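Side-chain contacts in erythrocyte membrane protein 1 (Plasmodium falciparum, PDB 2XU0), which probably binds host cell-surface receptors as a PfEMP1 variant adhesin, this piece being its N-terminal segment and first Duffy-binding-like domain, a rosetting module: residues K216-L221 with K251-W256; Y240-G243 with G247-A250; R314-W319 with N434-G439; K440-N445 with N450-N455. The protein carries 10 engineered substitutions. One frame throughout, in Å; residues are numbered along the deposited sequence.

Interaction 1. Residues K216-L221 with K251-W256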
loop_
_atom_site.group_PDB
_atom_site.type_symbol
_atom_site.label_atom_id
_atom_site.label_comp_id
_atom_site.label_asym_id
_atom_site.label_seq_id
_atom_site.Cartn_x
_atom_site.Cartn_y
_atom_site.Cartn_z
ATOM N N LYS A 216 -14.342 17.390 4.158
ATOM C CA LYS A 216 -14.606 18.266 3.003
ATOM C C LYS A 216 -14.641 17.579 1.660
ATOM O O LYS A 216 -15.538 17.867 0.865
ATOM C CB LYS A 216 -13.671 19.495 3.004
ATOM C CG LYS A 216 -14.203 20.555 3.979
ATOM C CD LYS A 216 -13.295 21.754 4.145
ATOM C CE LYS A 216 -13.846 22.723 5.175
ATOM N NZ LYS A 216 -13.004 23.942 5.296
ATOM N N VAL A 217 -13.678 16.657 1.400
ATOM C CA VAL A 217 -13.638 15.929 0.115
ATOM C C VAL A 217 -14.937 15.191 -0.077
ATOM O O VAL A 217 -15.568 15.367 -1.106
ATOM C CB VAL A 217 -12.404 14.974 -0.030
ATOM C CG1 VAL A 217 -12.532 14.111 -1.288
ATOM C CG2 VAL A 217 -11.099 15.749 -0.059
ATOM N N GLN A 218 -15.382 14.421 0.940
ATOM C CA GLN A 218 -16.623 13.635 0.867
ATOM C C GLN A 218 -17.877 14.468 0.754
ATOM O O GLN A 218 -18.778 14.132 -0.029
ATOM C CB GLN A 218 -16.729 12.633 2.022
ATOM C CG GLN A 218 -15.747 11.476 1.887
ATOM C CD GLN A 218 -15.835 10.772 0.540
ATOM O OE1 GLN A 218 -16.909 10.435 0.036
ATOM N NE2 GLN A 218 -14.703 10.488 -0.048
ATOM N N LYS A 219 -17.936 15.561 1.526
ATOM C CA LYS A 219 -19.087 16.466 1.501
ATOM C C LYS A 219 -19.229 17.142 0.144
ATOM O O LYS A 219 -20.344 17.218 -0.366
ATOM C CB LYS A 219 -19.029 17.457 2.671
ATOM C CG LYS A 219 -19.182 16.701 3.979
ATOM C CD LYS A 219 -19.258 17.550 5.224
ATOM C CE LYS A 219 -19.129 16.660 6.444
ATOM N NZ LYS A 219 -20.346 15.833 6.690
ATOM N N GLY A 220 -18.093 17.525 -0.460
ATOM C CA GLY A 220 -18.058 18.101 -1.799
ATOM C C GLY A 220 -18.539 17.111 -2.835
ATOM O O GLY A 220 -19.391 17.438 -3.665
ATOM N N LEU A 221 -18.056 15.859 -2.730
ATOM C CA LEU A 221 -18.429 14.766 -3.635
ATOM C C LEU A 221 -19.905 14.429 -3.565
ATOM O O LEU A 221 -20.515 14.247 -4.609
ATOM C CB LEU A 221 -17.562 13.513 -3.412
ATOM C CG LEU A 221 -16.164 13.576 -3.985
ATOM C CD1 LEU A 221 -15.275 12.511 -3.379
ATOM C CD2 LEU A 221 -16.188 13.446 -5.498
ATOM N N LYS A 251 -24.487 3.458 -5.960
ATOM C CA LYS A 251 -24.450 2.802 -7.265
ATOM C C LYS A 251 -24.008 3.804 -8.344
ATOM O O LYS A 251 -23.199 3.480 -9.211
ATOM C CB LYS A 251 -25.813 2.200 -7.595
ATOM C CG LYS A 251 -25.817 1.391 -8.872
ATOM C CD LYS A 251 -27.242 1.037 -9.308
ATOM C CE LYS A 251 -27.292 0.401 -10.682
ATOM N NZ LYS A 251 -26.422 -0.807 -10.782
ATOM N N LEU A 252 -24.513 5.032 -8.250
ATOM C CA LEU A 252 -24.175 6.124 -9.158
ATOM C C LEU A 252 -22.670 6.452 -9.126
ATOM O O LEU A 252 -22.070 6.665 -10.187
ATOM C CB LEU A 252 -25.018 7.364 -8.803
ATOM C CG LEU A 252 -24.876 8.580 -9.715
ATOM C CD1 LEU A 252 -25.550 8.335 -11.059
ATOM C CD2 LEU A 252 -25.471 9.808 -9.054
ATOM N N ARG A 253 -22.071 6.501 -7.921
ATOM C CA ARG A 253 -20.639 6.791 -7.784
ATOM C C ARG A 253 -19.761 5.630 -8.262
ATOM O O ARG A 253 -18.715 5.877 -8.855
ATOM C CB ARG A 253 -20.282 7.152 -6.346
ATOM C CG ARG A 253 -20.913 8.423 -5.847
ATOM C CD ARG A 253 -19.897 9.034 -4.922
ATOM N NE ARG A 253 -20.414 9.244 -3.596
ATOM C CZ ARG A 253 -19.697 9.663 -2.567
ATOM N NH1 ARG A 253 -18.394 9.888 -2.699
ATOM N NH2 ARG A 253 -20.270 9.851 -1.393
ATOM N N GLU A 254 -20.201 4.369 -8.018
ATOM C CA GLU A 254 -19.547 3.125 -8.451
ATOM C C GLU A 254 -19.424 3.088 -9.967
ATOM O O GLU A 254 -18.382 2.674 -10.486
ATOM C CB GLU A 254 -20.426 1.911 -8.084
ATOM C CG GLU A 254 -20.232 1.399 -6.681
ATOM C CD GLU A 254 -21.242 0.357 -6.234
ATOM O OE1 GLU A 254 -21.250 0.052 -5.018
ATOM O OE2 GLU A 254 -22.023 -0.149 -7.080
ATOM N N ASP A 255 -20.553 3.386 -10.668
ATOM C CA ASP A 255 -20.626 3.366 -12.131
ATOM C C ASP A 255 -19.861 4.527 -12.694
ATOM O O ASP A 255 -19.144 4.351 -13.666
ATOM C CB ASP A 255 -22.086 3.382 -12.602
ATOM C CG ASP A 255 -22.772 2.060 -12.341
ATOM O OD1 ASP A 255 -22.108 1.140 -11.786
ATOM O OD2 ASP A 255 -23.937 1.913 -12.747
ATOM N N TRP A 256 -19.930 5.695 -12.044
ATOM C CA TRP A 256 -19.129 6.814 -12.498
ATOM C C TRP A 256 -17.658 6.402 -12.497
ATOM O O TRP A 256 -16.972 6.637 -13.484
ATOM C CB TRP A 256 -19.353 8.062 -11.629
ATOM C CG TRP A 256 -18.753 9.296 -12.246
ATOM C CD1 TRP A 256 -19.347 10.129 -13.146
ATOM C CD2 TRP A 256 -17.399 9.754 -12.105
ATOM N NE1 TRP A 256 -18.468 11.119 -13.528
ATOM C CE2 TRP A 256 -17.261 10.909 -12.911
ATOM C CE3 TRP A 256 -16.285 9.307 -11.365
ATOM C CZ2 TRP A 256 -16.061 11.627 -12.997
ATOM C CZ3 TRP A 256 -15.102 10.032 -11.433
ATOM C CH2 TRP A 256 -14.991 11.165 -12.259
HETATM O O HOH W 1 -19.487 10.183 0.889
#
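Two helices of the Duffy-binding fold, 216-231 and 249-268, are joined here by one long polar arm: Arg253 reaches from the second helix to Gln218 and Leu221 in the first turns of the other. The backbones stay well apart, with 9.3 Å between Leu221 CA and Arg253 CA, and the arginine spans the difference. Its NH1 donates to Gln218 OE1 at 3.2 Å, and the bond is nearly straight, with an N-H...O angle of 165°. The amide oxygen lies at the guanidinium edge, close to its plane, and the two flat groups are only 16° from coplanar. Bends in the arginine chain at chi2 (-146°) and chi3 bring the head round to this position. Leu221 approaches the same nitrogen obliquely, its CB 3.8 Å from Arg253 NH1, the two side chains meeting at about a right angle. A water also donates to Gln218 OE1 at 2.7 Å; its link to Arg253 NH2 is modelled too short to be trusted. The oxygen is thus held by the guanidinium and by solvent. Arg253 NH1 is shared between this oxygen and Val203 O, whereas Gln218 uses its other amide atom, NE2, to donate to Ile202 O. These carbonyls belong to the last turn of helix 186-204, whose negative end would be expected to suit the arginine charge. Helix 186-204 thereby becomes the third member of the junction, and Leu221 rests on its Ile202 as well as on Leu157 of helix 154-175, while Arg253 also packs on Phe225, further along helix 216-231.

Interaction 2. Residues Y240-G243 with G247-A250. Engineered in segment 247-250: Ala250 (natural residue Ser).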
loop_
_atom_site.group_PDB
_atom_site.type_symbol
_atom_site.label_atom_id
_atom_site.label_comp_id
_atom_site.label_asym_id
_atom_site.label_seq_id
_atom_site.Cartn_x
_atom_site.Cartn_y
_atom_site.Cartn_z
ATOM N N TYR A 240 -30.804 4.481 -11.374
ATOM C CA TYR A 240 -30.014 4.823 -10.196
ATOM C C TYR A 240 -30.891 5.200 -9.001
ATOM O O TYR A 240 -30.533 6.059 -8.202
ATOM C CB TYR A 240 -29.013 5.932 -10.544
ATOM C CG TYR A 240 -27.935 5.437 -11.474
ATOM C CD1 TYR A 240 -27.932 5.792 -12.817
ATOM C CD2 TYR A 240 -26.943 4.566 -11.024
ATOM C CE1 TYR A 240 -26.946 5.325 -13.687
ATOM C CE2 TYR A 240 -25.961 4.080 -11.886
ATOM C CZ TYR A 240 -25.965 4.464 -13.219
ATOM O OH TYR A 240 -25.005 4.001 -14.090
ATOM N N ALA A 241 -32.033 4.543 -8.864
ATOM C CA ALA A 241 -32.927 4.854 -7.760
ATOM C C ALA A 241 -33.214 3.657 -6.901
ATOM O O ALA A 241 -33.338 2.550 -7.418
ATOM C CB ALA A 241 -34.239 5.422 -8.293
ATOM N N HIS A 242 -33.380 3.891 -5.589
ATOM C CA HIS A 242 -33.823 2.885 -4.629
ATOM C C HIS A 242 -35.339 2.648 -4.906
ATOM O O HIS A 242 -35.958 3.409 -5.661
ATOM C CB HIS A 242 -33.612 3.395 -3.182
ATOM C CG HIS A 242 -32.183 3.499 -2.740
ATOM N ND1 HIS A 242 -31.307 2.423 -2.839
ATOM C CD2 HIS A 242 -31.542 4.527 -2.133
ATOM C CE1 HIS A 242 -30.163 2.840 -2.313
ATOM N NE2 HIS A 242 -30.253 4.098 -1.878
ATOM N N GLY A 243 -35.918 1.605 -4.312
ATOM C CA GLY A 243 -37.333 1.276 -4.486
ATOM C C GLY A 243 -38.277 2.428 -4.177
ATOM O O GLY A 243 -39.215 2.681 -4.937
ATOM N N GLY A 247 -32.511 8.588 -4.665
ATOM C CA GLY A 247 -31.271 8.378 -5.402
ATOM C C GLY A 247 -30.324 7.379 -4.759
ATOM O O GLY A 247 -30.067 7.436 -3.547
ATOM N N ASN A 248 -29.841 6.422 -5.576
ATOM C CA ASN A 248 -28.889 5.397 -5.138
ATOM C C ASN A 248 -27.520 5.945 -5.522
ATOM O O ASN A 248 -26.967 5.629 -6.582
ATOM C CB ASN A 248 -29.193 4.028 -5.803
ATOM C CG ASN A 248 -28.418 2.844 -5.267
ATOM O OD1 ASN A 248 -28.664 1.701 -5.664
ATOM N ND2 ASN A 248 -27.463 3.067 -4.376
ATOM N N TYR A 249 -27.026 6.844 -4.671
ATOM C CA TYR A 249 -25.771 7.542 -4.856
ATOM C C TYR A 249 -24.587 6.615 -4.795
ATOM O O TYR A 249 -23.640 6.829 -5.538
ATOM C CB TYR A 249 -25.661 8.734 -3.902
ATOM C CG TYR A 249 -26.729 9.774 -4.169
ATOM C CD1 TYR A 249 -26.639 10.629 -5.266
ATOM C CD2 TYR A 249 -27.848 9.879 -3.352
ATOM C CE1 TYR A 249 -27.626 11.573 -5.531
ATOM C CE2 TYR A 249 -28.841 10.826 -3.604
ATOM C CZ TYR A 249 -28.726 11.669 -4.697
ATOM O OH TYR A 249 -29.702 12.599 -4.950
ATOM N N ALA A 250 -24.676 5.531 -4.005
ATOM C CA ALA A 250 -23.604 4.540 -3.921
ATOM C C ALA A 250 -23.393 3.841 -5.278
ATOM O O ALA A 250 -22.252 3.731 -5.726
ATOM C CB ALA A 250 -23.907 3.522 -2.831
HETATM O O HOH W 2 -28.235 6.525 -1.010
#
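Backbone pairing sets the close approach of Tyr240 and Asn248 in this short connection between helices 234-239 and 249-268. Asn248 N donates to Tyr240 O at 2.7 Å with an N-H...O angle of 168°. Ala241 and Gly247 form a single beta bridge beside it, so the chain doubles back on itself without building a sheet. Asn248 occupies the N-cap position of the helix that follows, and the bond therefore ties the end of one helix to the start of the next.

Ring packing provides the side-chain part. Asn248 CB sits over one face of the His242 imidazole in a CH-pi contact, 4.0 Å from the ring centroid and close to the ring normal. A chi1 of -171° then takes the asparagine amide past the rim near His242 CE1, which lies 3.4 Å from Asn248 CG; the amide plane is inclined by 27° to that of the ring. Asn248 CB also touches Tyr240 O at 3.4 Å, so this one carbon lies between the carbonyl and the ring.

Solvent adds a looser bridge. A water in the plane of the imidazole, at its edge, lies 3.3 Å from His242 NE2 and donates to Gly247 O over an equally long distance. His242 is exposed, so the stack lies at the surface, whereas Tyr240 is buried.

The Tyr240 ring packs on Tyr229 of helix 216-231 and on Lys251 and Leu252 of helix 249-268, and its hydroxyl is hydrogen-bonded to Asp255 on the latter helix.

Interaction 3. Residues R314-W319 with N434-G439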
loop_
_atom_site.group_PDB
_atom_site.type_symbol
_atom_site.label_atom_id
_atom_site.label_comp_id
_atom_site.label_asym_id
_atom_site.label_seq_id
_atom_site.Cartn_x
_atom_site.Cartn_y
_atom_site.Cartn_z
ATOM N N ARG A 314 -5.736 -4.154 0.643
ATOM C CA ARG A 314 -4.717 -3.387 -0.084
ATOM C C ARG A 314 -3.775 -2.730 0.913
ATOM O O ARG A 314 -2.588 -2.782 0.710
ATOM C CB ARG A 314 -5.362 -2.267 -0.894
ATOM C CG ARG A 314 -6.255 -2.739 -2.021
ATOM C CD ARG A 314 -6.551 -1.604 -2.971
ATOM N NE ARG A 314 -6.820 -0.302 -2.335
ATOM C CZ ARG A 314 -8.003 0.298 -2.314
ATOM N NH1 ARG A 314 -9.080 -0.324 -2.766
ATOM N NH2 ARG A 314 -8.130 1.499 -1.778
ATOM N N TRP A 315 -4.305 -2.134 1.998
ATOM C CA TRP A 315 -3.462 -1.470 2.991
ATOM C C TRP A 315 -2.579 -2.412 3.767
ATOM O O TRP A 315 -1.444 -2.058 4.062
ATOM C CB TRP A 315 -4.291 -0.615 3.957
ATOM C CG TRP A 315 -4.944 0.605 3.355
ATOM C CD1 TRP A 315 -4.736 1.142 2.111
ATOM C CD2 TRP A 315 -5.752 1.556 4.076
ATOM N NE1 TRP A 315 -5.453 2.322 1.983
ATOM C CE2 TRP A 315 -6.055 2.614 3.185
ATOM C CE3 TRP A 315 -6.253 1.610 5.392
ATOM C CZ2 TRP A 315 -6.882 3.696 3.560
ATOM C CZ3 TRP A 315 -7.096 2.661 5.751
ATOM C CH2 TRP A 315 -7.410 3.681 4.841
ATOM N N PHE A 316 -3.093 -3.614 4.095
ATOM C CA PHE A 316 -2.343 -4.610 4.830
ATOM C C PHE A 316 -1.236 -5.170 3.908
ATOM O O PHE A 316 -0.134 -5.423 4.376
ATOM C CB PHE A 316 -3.329 -5.716 5.320
ATOM C CG PHE A 316 -2.867 -6.688 6.384
ATOM C CD1 PHE A 316 -1.626 -6.536 7.009
ATOM C CD2 PHE A 316 -3.663 -7.780 6.747
ATOM C CE1 PHE A 316 -1.200 -7.440 7.999
ATOM C CE2 PHE A 316 -3.224 -8.700 7.709
ATOM C CZ PHE A 316 -2.010 -8.514 8.348
ATOM N N GLU A 317 -1.521 -5.344 2.603
ATOM C CA GLU A 317 -0.521 -5.836 1.643
ATOM C C GLU A 317 0.597 -4.770 1.502
ATOM O O GLU A 317 1.771 -5.113 1.490
ATOM C CB GLU A 317 -1.179 -6.163 0.275
ATOM C CG GLU A 317 -0.222 -6.687 -0.780
ATOM C CD GLU A 317 0.590 -5.659 -1.552
ATOM O OE1 GLU A 317 0.198 -4.470 -1.584
ATOM O OE2 GLU A 317 1.648 -6.043 -2.095
ATOM N N GLU A 318 0.236 -3.495 1.436
ATOM C CA GLU A 318 1.253 -2.429 1.358
ATOM C C GLU A 318 2.001 -2.308 2.689
ATOM O O GLU A 318 3.212 -2.049 2.707
ATOM C CB GLU A 318 0.585 -1.109 1.018
ATOM C CG GLU A 318 1.546 0.050 0.798
ATOM C CD GLU A 318 0.837 1.301 0.348
ATOM O OE1 GLU A 318 -0.408 1.258 0.206
ATOM O OE2 GLU A 318 1.526 2.310 0.073
ATOM N N TRP A 319 1.295 -2.552 3.814
ATOM C CA TRP A 319 1.929 -2.493 5.131
ATOM C C TRP A 319 3.062 -3.500 5.174
ATOM O O TRP A 319 4.172 -3.166 5.589
ATOM C CB TRP A 319 0.915 -2.753 6.265
ATOM C CG TRP A 319 1.547 -2.761 7.629
ATOM C CD1 TRP A 319 1.680 -1.695 8.473
ATOM C CD2 TRP A 319 2.235 -3.858 8.254
ATOM N NE1 TRP A 319 2.382 -2.064 9.596
ATOM C CE2 TRP A 319 2.736 -3.386 9.491
ATOM C CE3 TRP A 319 2.414 -5.213 7.926
ATOM C CZ2 TRP A 319 3.414 -4.215 10.388
ATOM C CZ3 TRP A 319 3.149 -6.019 8.780
ATOM C CH2 TRP A 319 3.655 -5.513 9.991
ATOM N N ASN A 434 0.572 -16.320 4.561
ATOM C CA ASN A 434 1.491 -16.957 3.606
ATOM C C ASN A 434 1.595 -16.093 2.359
ATOM O O ASN A 434 2.671 -15.990 1.801
ATOM C CB ASN A 434 0.994 -18.361 3.169
ATOM C CG ASN A 434 0.944 -19.440 4.223
ATOM O OD1 ASN A 434 0.180 -20.404 4.106
ATOM N ND2 ASN A 434 1.783 -19.345 5.245
ATOM N N LEU A 435 0.491 -15.459 1.930
ATOM C CA LEU A 435 0.497 -14.557 0.764
ATOM C C LEU A 435 1.389 -13.330 1.049
ATOM O O LEU A 435 2.115 -12.875 0.154
ATOM C CB LEU A 435 -0.932 -14.094 0.420
ATOM C CG LEU A 435 -1.978 -15.168 0.076
ATOM C CD1 LEU A 435 -3.294 -14.524 -0.399
ATOM C CD2 LEU A 435 -1.441 -16.227 -0.907
ATOM N N LEU A 436 1.344 -12.815 2.298
ATOM C CA LEU A 436 2.163 -11.674 2.703
ATOM C C LEU A 436 3.635 -12.064 2.683
ATOM O O LEU A 436 4.451 -11.284 2.188
ATOM C CB LEU A 436 1.734 -11.085 4.067
ATOM C CG LEU A 436 0.298 -10.547 4.167
ATOM C CD1 LEU A 436 0.043 -10.030 5.547
ATOM C CD2 LEU A 436 -0.007 -9.463 3.094
ATOM N N ASN A 437 3.959 -13.277 3.157
ATOM C CA ASN A 437 5.321 -13.865 3.100
ATOM C C ASN A 437 5.841 -13.902 1.669
ATOM O O ASN A 437 7.038 -13.762 1.437
ATOM C CB ASN A 437 5.313 -15.330 3.627
ATOM C CG ASN A 437 5.111 -15.438 5.119
ATOM O OD1 ASN A 437 5.060 -14.421 5.823
ATOM N ND2 ASN A 437 4.927 -16.663 5.635
ATOM N N ASN A 438 4.929 -14.094 0.717
ATOM C CA ASN A 438 5.255 -14.261 -0.701
ATOM C C ASN A 438 5.432 -12.990 -1.478
ATOM O O ASN A 438 5.667 -13.078 -2.672
ATOM C CB ASN A 438 4.181 -15.105 -1.377
ATOM C CG ASN A 438 4.143 -16.526 -0.927
ATOM O OD1 ASN A 438 5.157 -17.093 -0.541
ATOM N ND2 ASN A 438 2.965 -17.130 -1.004
ATOM N N GLY A 439 5.272 -11.832 -0.838
ATOM C CA GLY A 439 5.385 -10.549 -1.526
ATOM C C GLY A 439 6.745 -10.287 -2.130
ATOM O O GLY A 439 7.733 -10.881 -1.700
#
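Leu436 lays one methyl over the face of the Phe316 ring. Its CD1 stands 3.9 Å from the ring centroid and 18° off the normal, a CH-pi contact displaced somewhat toward the rim. The nearest ring carbons are CE1 and CZ of Phe316, each 3.8 Å from Leu436 CD1, so the methyl favours the outer part of the ring. The two side chains cross at about a right angle. A chi1 of -165° turns the Phe316 ring away from its own backbone N and swings it from the flank of the helix toward the leucine.

The second methyl of Leu436 turns to the helix backbone instead: CD2 lies 3.9 Å from Glu317 CA and 4.5 Å from Glu317 CB. One leucine fork thus straddles two successive residues, one branch on an aromatic face and the other against a main-chain carbon. The main chains come near each other at this place, with Glu317 CA and Leu436 CA 6.5 Å apart. The contact is buried and apolar throughout; the carboxylate of Glu317 is directed elsewhere, forming a salt bridge with Arg194 of helix 186-204.

Leu436 belongs to the last turn of helix 429-437, where Gly439 N donates to Leu436 O as the chain leaves the helix. The contact thereby sets the end of this short helix on the long helix 311-338, well inside the molecule. Gln394 of helix 371-407 also packs on Phe316, Phe454 on Leu436, and Ala22 and Arg23 of helix 22-39, in the N-terminal segment, on Glu317.

Interaction 4. Residues K440-N445 with N450-N455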
loop_
_atom_site.group_PDB
_atom_site.type_symbol
_atom_site.label_atom_id
_atom_site.label_comp_id
_atom_site.label_asym_id
_atom_site.label_seq_id
_atom_site.Cartn_x
_atom_site.Cartn_y
_atom_site.Cartn_z
ATOM N N LYS A 440 6.822 -9.396 -3.125
ATOM C CA LYS A 440 8.098 -9.058 -3.781
ATOM C C LYS A 440 9.231 -8.776 -2.749
ATOM O O LYS A 440 10.273 -9.453 -2.752
ATOM C CB LYS A 440 7.901 -7.867 -4.735
ATOM C CG LYS A 440 9.081 -7.592 -5.673
ATOM C CD LYS A 440 8.912 -6.276 -6.443
ATOM C CE LYS A 440 8.338 -6.486 -7.824
ATOM N NZ LYS A 440 8.348 -5.231 -8.634
ATOM N N HIS A 441 8.991 -7.828 -1.848
ATOM C CA HIS A 441 9.967 -7.415 -0.837
ATOM C C HIS A 441 10.096 -8.451 0.257
ATOM O O HIS A 441 11.210 -8.794 0.632
ATOM C CB HIS A 441 9.604 -6.040 -0.255
ATOM C CG HIS A 441 9.760 -4.920 -1.231
ATOM N ND1 HIS A 441 11.005 -4.419 -1.559
ATOM C CD2 HIS A 441 8.823 -4.237 -1.926
ATOM C CE1 HIS A 441 10.788 -3.461 -2.448
ATOM N NE2 HIS A 441 9.495 -3.302 -2.683
ATOM N N CYS A 442 8.965 -9.003 0.735
ATOM C CA CYS A 442 9.004 -9.999 1.822
ATOM C C CYS A 442 9.655 -11.340 1.512
ATOM O O CYS A 442 10.314 -11.902 2.388
ATOM C CB CYS A 442 7.639 -10.160 2.468
ATOM S SG CYS A 442 7.012 -8.636 3.232
ATOM N N HIS A 443 9.454 -11.869 0.297
ATOM C CA HIS A 443 9.991 -13.179 -0.077
ATOM C C HIS A 443 11.490 -13.183 -0.360
ATOM O O HIS A 443 12.136 -14.219 -0.212
ATOM C CB HIS A 443 9.208 -13.761 -1.250
ATOM C CG HIS A 443 9.295 -15.247 -1.373
ATOM N ND1 HIS A 443 9.749 -15.847 -2.536
ATOM C CD2 HIS A 443 8.953 -16.214 -0.488
ATOM C CE1 HIS A 443 9.679 -17.153 -2.318
ATOM N NE2 HIS A 443 9.201 -17.421 -1.103
ATOM N N ASP A 444 12.034 -12.016 -0.741
ATOM C CA ASP A 444 13.431 -11.776 -1.076
ATOM C C ASP A 444 14.431 -11.769 0.121
ATOM O O ASP A 444 14.948 -10.722 0.518
ATOM C CB ASP A 444 13.559 -10.533 -1.986
ATOM C CG ASP A 444 14.930 -10.288 -2.607
ATOM O OD1 ASP A 444 15.233 -9.114 -2.929
ATOM O OD2 ASP A 444 15.700 -11.273 -2.775
ATOM N N ASN A 445 14.723 -12.965 0.647
ATOM C CA ASN A 445 15.703 -13.240 1.702
ATOM C C ASN A 445 16.154 -14.664 1.475
ATOM O O ASN A 445 15.371 -15.592 1.701
ATOM C CB ASN A 445 15.116 -13.074 3.114
ATOM C CG ASN A 445 15.273 -11.701 3.741
ATOM O OD1 ASN A 445 14.380 -11.223 4.445
ATOM N ND2 ASN A 445 16.424 -11.056 3.555
ATOM N N ASN A 450 16.973 -15.237 8.668
ATOM C CA ASN A 450 16.220 -13.985 8.523
ATOM C C ASN A 450 15.078 -14.009 7.478
ATOM O O ASN A 450 14.788 -12.980 6.856
ATOM C CB ASN A 450 17.173 -12.789 8.317
ATOM C CG ASN A 450 18.091 -12.899 7.121
ATOM O OD1 ASN A 450 19.311 -12.994 7.264
ATOM N ND2 ASN A 450 17.538 -12.841 5.916
ATOM N N LYS A 451 14.425 -15.171 7.302
ATOM C CA LYS A 451 13.309 -15.265 6.376
ATOM C C LYS A 451 12.046 -14.718 7.039
ATOM O O LYS A 451 11.772 -15.031 8.198
ATOM C CB LYS A 451 13.123 -16.694 5.798
ATOM C CG LYS A 451 12.785 -17.815 6.801
ATOM C CD LYS A 451 11.283 -18.170 6.852
ATOM C CE LYS A 451 10.886 -19.335 5.969
ATOM N NZ LYS A 451 10.778 -18.945 4.536
ATOM N N ILE A 452 11.300 -13.874 6.314
ATOM C CA ILE A 452 10.059 -13.289 6.799
ATOM C C ILE A 452 8.991 -14.370 6.860
ATOM O O ILE A 452 8.774 -15.069 5.866
ATOM C CB ILE A 452 9.622 -12.105 5.896
ATOM C CG1 ILE A 452 10.668 -10.938 5.892
ATOM C CG2 ILE A 452 8.215 -11.640 6.237
ATOM C CD1 ILE A 452 10.841 -10.088 7.209
ATOM N N ASP A 453 8.341 -14.522 8.037
ATOM C CA ASP A 453 7.245 -15.471 8.246
ATOM C C ASP A 453 6.283 -14.865 9.234
ATOM O O ASP A 453 6.514 -14.916 10.457
ATOM C CB ASP A 453 7.733 -16.868 8.673
ATOM C CG ASP A 453 6.644 -17.946 8.748
ATOM O OD1 ASP A 453 5.471 -17.639 8.449
ATOM O OD2 ASP A 453 6.971 -19.093 9.080
ATOM N N PHE A 454 5.203 -14.275 8.695
ATOM C CA PHE A 454 4.144 -13.624 9.460
ATOM C C PHE A 454 3.375 -14.600 10.352
ATOM O O PHE A 454 2.724 -14.158 11.310
ATOM C CB PHE A 454 3.248 -12.751 8.581
ATOM C CG PHE A 454 4.003 -11.553 8.018
ATOM C CD1 PHE A 454 4.464 -10.537 8.860
ATOM C CD2 PHE A 454 4.263 -11.451 6.654
ATOM C CE1 PHE A 454 5.163 -9.431 8.341
ATOM C CE2 PHE A 454 4.982 -10.368 6.137
ATOM C CZ PHE A 454 5.420 -9.361 6.980
ATOM N N ASN A 455 3.476 -15.926 10.048
ATOM C CA ASN A 455 2.884 -16.988 10.860
ATOM C C ASN A 455 3.791 -17.323 12.065
ATOM O O ASN A 455 3.403 -18.108 12.906
ATOM C CB ASN A 455 2.593 -18.244 10.022
ATOM C CG ASN A 455 1.457 -18.084 9.061
ATOM O OD1 ASN A 455 1.562 -18.372 7.856
ATOM N ND2 ASN A 455 0.360 -17.570 9.546
HETATM O O HOH W 3 11.964 -13.774 3.344
#
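Cys442 O accepts a hydrogen bond of 2.7 Å from a water that in turn accepts from Ile452 N at 3.0 Å. The water thus bridges the two main chains, satisfying a carbonyl of the weakly bonded helical turn around 440-443 and an amide of the returning loop. Beside this bridge Ile452 CB packs against Cys442 O at 3.6 Å, and its CG2 methyl touches Cys442 CB.

Cys442 turns its sulfur away from the water. Placed opposite the carbonyl carbon by a chi1 of -61°, SG meets the edge of the Phe454 ring, in the ring plane, 3.9 Å from Phe454 CE2; the line from the centroid is 84° off the ring normal. This is an edge-on sulfur-aromatic contact, and the sulfur taking part is half of the disulfide to Cys324 on helix 311-338. The loop 450-455 therefore lies against a covalent cross-link of the C-terminal Duffy-binding-like subdomain, and Ile452 also touches Cys324.

At the outer end Asn445 and Asn450 approach each other with amide planes 66° apart. Both are poorly ordered, and Asn450 ND2 has a clearer partner in Asp447. An inverse gamma turn centred on Asp444, in which Asn445 N donates to His443 O, brings Asn445 to this place.

Inside the loop, Asp453 OD1 accepts from Asn455 N at 3.1 Å in an Asx turn, the donor coming from above the carboxylate plane. The same oxygen also accepts from Asn437 ND2 of helix 429-437, while Asn437 OD1 accepts from Phe454 N.

How the interactions relate
Interactions 1 and 2 share helix 249-268 and touch along it through Tyr240; interaction 2 lies within the loop that interaction 1 closes. Interactions 3 and 4 form a second pair, their centres 10 Å apart, with Leu436 O packed on Cys442 CB. The pairs are far apart: interactions 1 and 4 are 38 Å from centre to centre, on opposite sides of the chain's centre. Buried interaction 3 is purely apolar, whereas surface interaction 2 relies on a backbone bond and a solvent-bordered stack. Interactions 1 and 4 are both partly buried, but the first is mainly an arginine-amide bond, while the other combines apolar and sulfur-aromatic packing with a water bridge.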